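Local coordinates for enhancer of mRNA-decapping protein 3 (PDB 2VC8), which binds single-stranded RNA and promotes mRNA decapping and degradation, here represented by its amino-terminal LSm domain, a divergent Sm fold, at residues Q32-H44 against P52-L64. Sequence-based numbering, arbitrary orientation. Where two conformers were deposited one is given.
Sequences QVSQTISLTRPFH and PEVTFRAGDITEL
The Phe56 ring has the carbonyl oxygen of Ile37 at its edge, near the ring plane, 3.6 Å from Phe56 CD1, while Leu39 CD1 lies obliquely 3.8 Å from Phe56 CE1. The ring of Tyr23 meets it from strand 22-31, with the planes inclined by about 50°. With CG beside its own backbone N (chi1 -55°), the ring is laid back along strand 53-57, where CE1 meets Leu39 CD1. Replacing the ring by an alanine is likely to cost Leu39 CD1 this contact and Tyr23 its inclined ring partner, opening a gap beside them. The side chains of Ile37 and Ile61 cross at about a right angle, Ile37 CG2 lying 3.7 Å from Ile61 CD1. At the corner, CG of Pro42 touches Val54 CG2. On the other face, OG of Ser38 and OG1 of Thr55 share a hydrogen bond of 2.7 Å, and the extended Glu53 chain brings OE2 3.1 Å from Ser38 OG. Between the two faces, strands 36-39 and 53-57 run antiparallel at 157°, with paired backbone bonds at Ile37-Phe56 and Leu39-Val54. Pro52 O accepts Arg41 N from above its carbonyl plane, and also a water bound to Thr40 OG1. At the strand end, Arg57 grips OD2 of Asp60 side-on through NE and NH2, a salt bridge. This strand pair of the Sm fold is thus two-sided: Ile37 and Leu39 pack into the barrel core with Val12 and Ile14, whereas Ser38 and Thr55 pair their hydroxyls beside the Glu53 carboxylate.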
loop_
_atom_site.group_PDB
_atom_site.type_symbol
_atom_site.label_atom_id
_atom_site.label_comp_id
_atom_site.label_asym_id
_atom_site.label_seq_id
_atom_site.Cartn_x
_atom_site.Cartn_y
_atom_site.Cartn_z
ATOM N N GLN A 32 4.462 -0.724 -12.585
ATOM C CA GLN A 32 4.991 0.530 -13.154
ATOM C C GLN A 32 4.218 1.032 -14.370
ATOM O O GLN A 32 4.188 2.225 -14.644
ATOM C CB GLN A 32 6.472 0.383 -13.522
ATOM C CG GLN A 32 7.363 0.177 -12.326
ATOM C CD GLN A 32 8.835 0.278 -12.701
ATOM O OE1 GLN A 32 9.584 -0.700 -12.597
ATOM N NE2 GLN A 32 9.253 1.457 -13.160
ATOM N N VAL A 33 3.563 0.130 -15.079
ATOM C CA VAL A 33 2.845 0.536 -16.285
ATOM C C VAL A 33 1.533 1.205 -15.923
ATOM O O VAL A 33 1.265 2.304 -16.375
ATOM C CB VAL A 33 2.580 -0.666 -17.189
ATOM C CG1 VAL A 33 1.923 -0.186 -18.510
ATOM C CG2 VAL A 33 3.874 -1.434 -17.455
ATOM N N SER A 34 0.726 0.553 -15.094
ATOM C CA SER A 34 -0.546 1.131 -14.652
ATOM C C SER A 34 -0.344 2.121 -13.491
ATOM O O SER A 34 -1.277 2.801 -13.078
ATOM C CB SER A 34 -1.515 0.032 -14.253
ATOM O OG SER A 34 -1.845 -0.769 -15.380
ATOM N N GLN A 35 0.865 2.195 -12.955
ATOM C CA GLN A 35 1.179 3.120 -11.891
ATOM C C GLN A 35 0.329 2.831 -10.650
ATOM O O GLN A 35 -0.345 3.717 -10.090
ATOM C CB GLN A 35 1.039 4.573 -12.352
ATOM C CG GLN A 35 2.029 4.947 -13.461
ATOM C CD GLN A 35 1.986 6.430 -13.881
ATOM O OE1 GLN A 35 0.938 7.055 -13.915
ATOM N NE2 GLN A 35 3.143 6.971 -14.193
ATOM N N THR A 36 0.382 1.584 -10.202
ATOM C CA THR A 36 -0.376 1.156 -9.022
ATOM C C THR A 36 0.525 0.523 -7.974
ATOM O O THR A 36 1.620 0.033 -8.231
ATOM C CB THR A 36 -1.500 0.170 -9.395
ATOM O OG1 THR A 36 -0.921 -1.016 -9.856
ATOM C CG2 THR A 36 -2.442 0.707 -10.475
ATOM N N ILE A 37 -0.036 0.474 -6.800
ATOM C CA ILE A 37 0.592 -0.153 -5.668
ATOM C C ILE A 37 -0.451 -0.998 -4.910
ATOM O O ILE A 37 -1.603 -0.557 -4.715
ATOM C CB ILE A 37 1.250 0.914 -4.835
ATOM C CG1 ILE A 37 2.068 0.313 -3.696
ATOM C CG2 ILE A 37 0.205 1.937 -4.379
ATOM C CD1 ILE A 37 2.898 1.362 -2.980
ATOM N N SER A 38 -0.073 -2.230 -4.590
ATOM C CA SER A 38 -1.001 -3.203 -3.943
ATOM C C SER A 38 -0.590 -3.481 -2.541
ATOM O O SER A 38 0.621 -3.698 -2.271
ATOM C CB SER A 38 -1.016 -4.515 -4.732
ATOM O OG SER A 38 -1.356 -4.294 -6.117
ATOM N N LEU A 39 -1.565 -3.487 -1.633
ATOM C CA LEU A 39 -1.364 -3.846 -0.227
ATOM C C LEU A 39 -2.044 -5.167 0.084
ATOM O O LEU A 39 -3.146 -5.425 -0.331
ATOM C CB LEU A 39 -1.945 -2.798 0.709
ATOM C CG LEU A 39 -1.452 -1.354 0.547
ATOM C CD1 LEU A 39 -2.057 -0.516 1.623
ATOM C CD2 LEU A 39 0.118 -1.272 0.456
ATOM N N THR A 40 -1.326 -6.026 0.799
ATOM C CA THR A 40 -1.939 -7.270 1.243
ATOM C C THR A 40 -2.477 -7.119 2.678
ATOM O O THR A 40 -1.902 -6.454 3.531
ATOM C CB THR A 40 -1.051 -8.561 0.986
ATOM O OG1 THR A 40 -1.491 -9.662 1.823
ATOM C CG2 THR A 40 0.427 -8.279 1.182
ATOM N N ARG A 41 -3.623 -7.710 2.891
ATOM C CA ARG A 41 -4.255 -7.704 4.203
ATOM C C ARG A 41 -4.275 -6.308 4.838
ATOM O O ARG A 41 -3.873 -6.159 6.002
ATOM C CB ARG A 41 -3.533 -8.706 5.149
ATOM C CG ARG A 41 -3.603 -10.134 4.635
ATOM C CD ARG A 41 -3.150 -11.136 5.667
ATOM N NE ARG A 41 -1.886 -11.705 5.268
ATOM C CZ ARG A 41 -0.698 -11.447 5.811
ATOM N NH1 ARG A 41 -0.532 -10.587 6.840
ATOM N NH2 ARG A 41 0.348 -12.071 5.291
ATOM N N PRO A 42 -4.684 -5.286 4.099
ATOM C CA PRO A 42 -4.592 -3.979 4.666
ATOM C C PRO A 42 -5.603 -3.725 5.762
ATOM O O PRO A 42 -6.618 -4.411 5.866
ATOM C CB PRO A 42 -4.917 -3.051 3.484
ATOM C CG PRO A 42 -5.734 -3.858 2.645
ATOM C CD PRO A 42 -5.292 -5.299 2.765
ATOM N N PHE A 43 -5.274 -2.762 6.599
ATOM C CA PHE A 43 -6.112 -2.182 7.630
ATOM C C PHE A 43 -6.616 -0.815 7.139
ATOM O O PHE A 43 -5.940 -0.099 6.423
ATOM C CB PHE A 43 -5.307 -1.954 8.918
ATOM C CG PHE A 43 -5.430 -3.055 9.938
ATOM C CD1 PHE A 43 -5.020 -4.297 9.616
ATOM C CD2 PHE A 43 -5.913 -2.807 11.211
ATOM C CE1 PHE A 43 -5.160 -5.376 10.546
ATOM C CE2 PHE A 43 -6.014 -3.859 12.145
ATOM C CZ PHE A 43 -5.634 -5.119 11.788
ATOM N N HIS A 44 -7.785 -0.487 7.619
ATOM C CA HIS A 44 -8.474 0.732 7.397
ATOM C C HIS A 44 -9.347 1.003 8.648
ATOM O O HIS A 44 -10.054 0.101 9.109
ATOM C CB HIS A 44 -9.343 0.562 6.127
ATOM C CG HIS A 44 -10.174 1.759 5.808
ATOM N ND1 HIS A 44 -9.610 2.957 5.410
ATOM C CD2 HIS A 44 -11.511 1.952 5.813
ATOM C CE1 HIS A 44 -10.573 3.841 5.193
ATOM N NE2 HIS A 44 -11.731 3.252 5.419
ATOM N N PRO A 52 -8.608 -9.218 0.817
ATOM C CA PRO A 52 -7.219 -9.535 1.175
ATOM C C PRO A 52 -6.162 -8.745 0.416
ATOM O O PRO A 52 -5.006 -8.785 0.789
ATOM C CB PRO A 52 -7.092 -11.065 0.920
ATOM C CG PRO A 52 -8.072 -11.302 -0.107
ATOM C CD PRO A 52 -9.228 -10.392 0.166
ATOM N N GLU A 53 -6.516 -8.090 -0.700
ATOM C CA GLU A 53 -5.566 -7.307 -1.494
ATOM C C GLU A 53 -6.269 -6.154 -2.055
ATOM O O GLU A 53 -7.322 -6.312 -2.654
ATOM C CB GLU A 53 -4.952 -8.040 -2.667
ATOM C CG GLU A 53 -3.825 -7.233 -3.324
ATOM C CD GLU A 53 -3.416 -7.718 -4.710
ATOM O OE1 GLU A 53 -3.677 -8.873 -5.038
ATOM O OE2 GLU A 53 -2.853 -6.917 -5.505
ATOM N N VAL A 54 -5.712 -4.970 -1.849
ATOM C CA VAL A 54 -6.312 -3.746 -2.426
ATOM C C VAL A 54 -5.256 -3.009 -3.214
ATOM O O VAL A 54 -4.128 -2.876 -2.718
ATOM C CB VAL A 54 -6.935 -2.825 -1.340
ATOM C CG1 VAL A 54 -7.571 -1.559 -2.042
ATOM C CG2 VAL A 54 -7.997 -3.538 -0.484
ATOM N N THR A 55 -5.633 -2.563 -4.413
ATOM C CA THR A 55 -4.699 -1.967 -5.330
ATOM C C THR A 55 -5.128 -0.513 -5.617
ATOM O O THR A 55 -6.296 -0.256 -5.959
ATOM C CB THR A 55 -4.594 -2.778 -6.602
ATOM O OG1 THR A 55 -4.036 -4.083 -6.251
ATOM C CG2 THR A 55 -3.766 -2.096 -7.667
ATOM N N PHE A 56 -4.164 0.392 -5.434
ATOM C CA PHE A 56 -4.395 1.831 -5.509
ATOM C C PHE A 56 -3.620 2.409 -6.661
ATOM O O PHE A 56 -2.486 2.024 -6.874
ATOM C CB PHE A 56 -3.890 2.477 -4.209
ATOM C CG PHE A 56 -4.483 1.886 -2.949
ATOM C CD1 PHE A 56 -3.928 0.763 -2.309
ATOM C CD2 PHE A 56 -5.586 2.439 -2.436
ATOM C CE1 PHE A 56 -4.512 0.263 -1.175
ATOM C CE2 PHE A 56 -6.193 1.924 -1.277
ATOM C CZ PHE A 56 -5.629 0.855 -0.650
ATOM N N ARG A 57 -4.186 3.405 -7.350
ATOM C CA ARG A 57 -3.390 4.172 -8.303
ATOM C C ARG A 57 -2.549 5.175 -7.563
ATOM O O ARG A 57 -3.056 5.923 -6.704
ATOM C CB ARG A 57 -4.291 4.865 -9.307
ATOM C CG ARG A 57 -5.135 3.985 -10.178
ATOM C CD ARG A 57 -5.891 4.800 -11.287
ATOM N NE ARG A 57 -6.776 5.791 -10.667
ATOM C CZ ARG A 57 -7.416 6.772 -11.305
ATOM N NH1 ARG A 57 -7.324 6.931 -12.629
ATOM N NH2 ARG A 57 -8.184 7.585 -10.610
ATOM N N ALA A 58 -1.292 5.295 -7.970
ATOM C CA ALA A 58 -0.382 6.236 -7.311
ATOM C C ALA A 58 -0.903 7.669 -7.373
ATOM O O ALA A 58 -0.756 8.416 -6.429
ATOM C CB ALA A 58 1.006 6.179 -7.940
ATOM N N GLY A 59 -1.604 7.969 -8.448
ATOM C CA GLY A 59 -2.186 9.274 -8.667
ATOM C C GLY A 59 -3.325 9.637 -7.781
ATOM O O GLY A 59 -3.751 10.821 -7.735
ATOM N N ASP A 60 -3.854 8.650 -7.055
ATOM C CA ASP A 60 -4.885 8.886 -6.064
ATOM C C ASP A 60 -4.382 9.072 -4.643
ATOM O O ASP A 60 -5.183 9.288 -3.744
ATOM C CB ASP A 60 -5.966 7.853 -6.155
ATOM C CG ASP A 60 -6.676 7.879 -7.480
ATOM O OD1 ASP A 60 -6.754 8.952 -8.076
ATOM O OD2 ASP A 60 -7.142 6.859 -7.922
ATOM N N ILE A 61 -3.081 8.889 -4.427
ATOM C CA ILE A 61 -2.515 8.923 -3.089
ATOM C C ILE A 61 -2.098 10.339 -2.767
ATOM O O ILE A 61 -1.331 10.926 -3.501
ATOM C CB ILE A 61 -1.328 7.937 -3.032
ATOM C CG1 ILE A 61 -1.782 6.485 -3.329
ATOM C CG2 ILE A 61 -0.701 8.021 -1.699
ATOM C CD1 ILE A 61 -0.629 5.455 -3.456
ATOM N N THR A 62 -2.549 10.841 -1.632
ATOM C CA THR A 62 -2.150 12.159 -1.188
ATOM C C THR A 62 -0.954 12.176 -0.284
ATOM O O THR A 62 -0.176 13.113 -0.248
ATOM C CB THR A 62 -3.321 12.884 -0.500
ATOM O OG1 THR A 62 -3.665 12.225 0.736
ATOM C CG2 THR A 62 -4.559 12.981 -1.410
ATOM N N GLU A 63 -0.687 11.055 0.409
ATOM C CA GLU A 63 0.477 10.886 1.281
ATOM C C GLU A 63 0.803 9.429 1.398
ATOM O O GLU A 63 -0.088 8.593 1.653
ATOM C CB GLU A 63 0.288 11.435 2.684
ATOM C CG GLU A 63 1.552 11.318 3.616
ATOM C CD GLU A 63 1.343 11.778 5.032
ATOM O OE1 GLU A 63 0.176 12.100 5.405
ATOM O OE2 GLU A 63 2.353 11.800 5.807
ATOM N N LEU A 64 2.082 9.106 1.294
ATOM C CA LEU A 64 2.543 7.724 1.513
ATOM C C LEU A 64 3.504 7.818 2.696
ATOM O O LEU A 64 4.486 8.534 2.648
ATOM C CB LEU A 64 3.241 7.177 0.278
ATOM C CG LEU A 64 3.736 5.695 0.344
ATOM C CD1 LEU A 64 3.776 5.134 -1.074
ATOM C CD2 LEU A 64 5.079 5.556 1.057
HETATM O O HOH W 1 -3.676 -11.072 0.473
#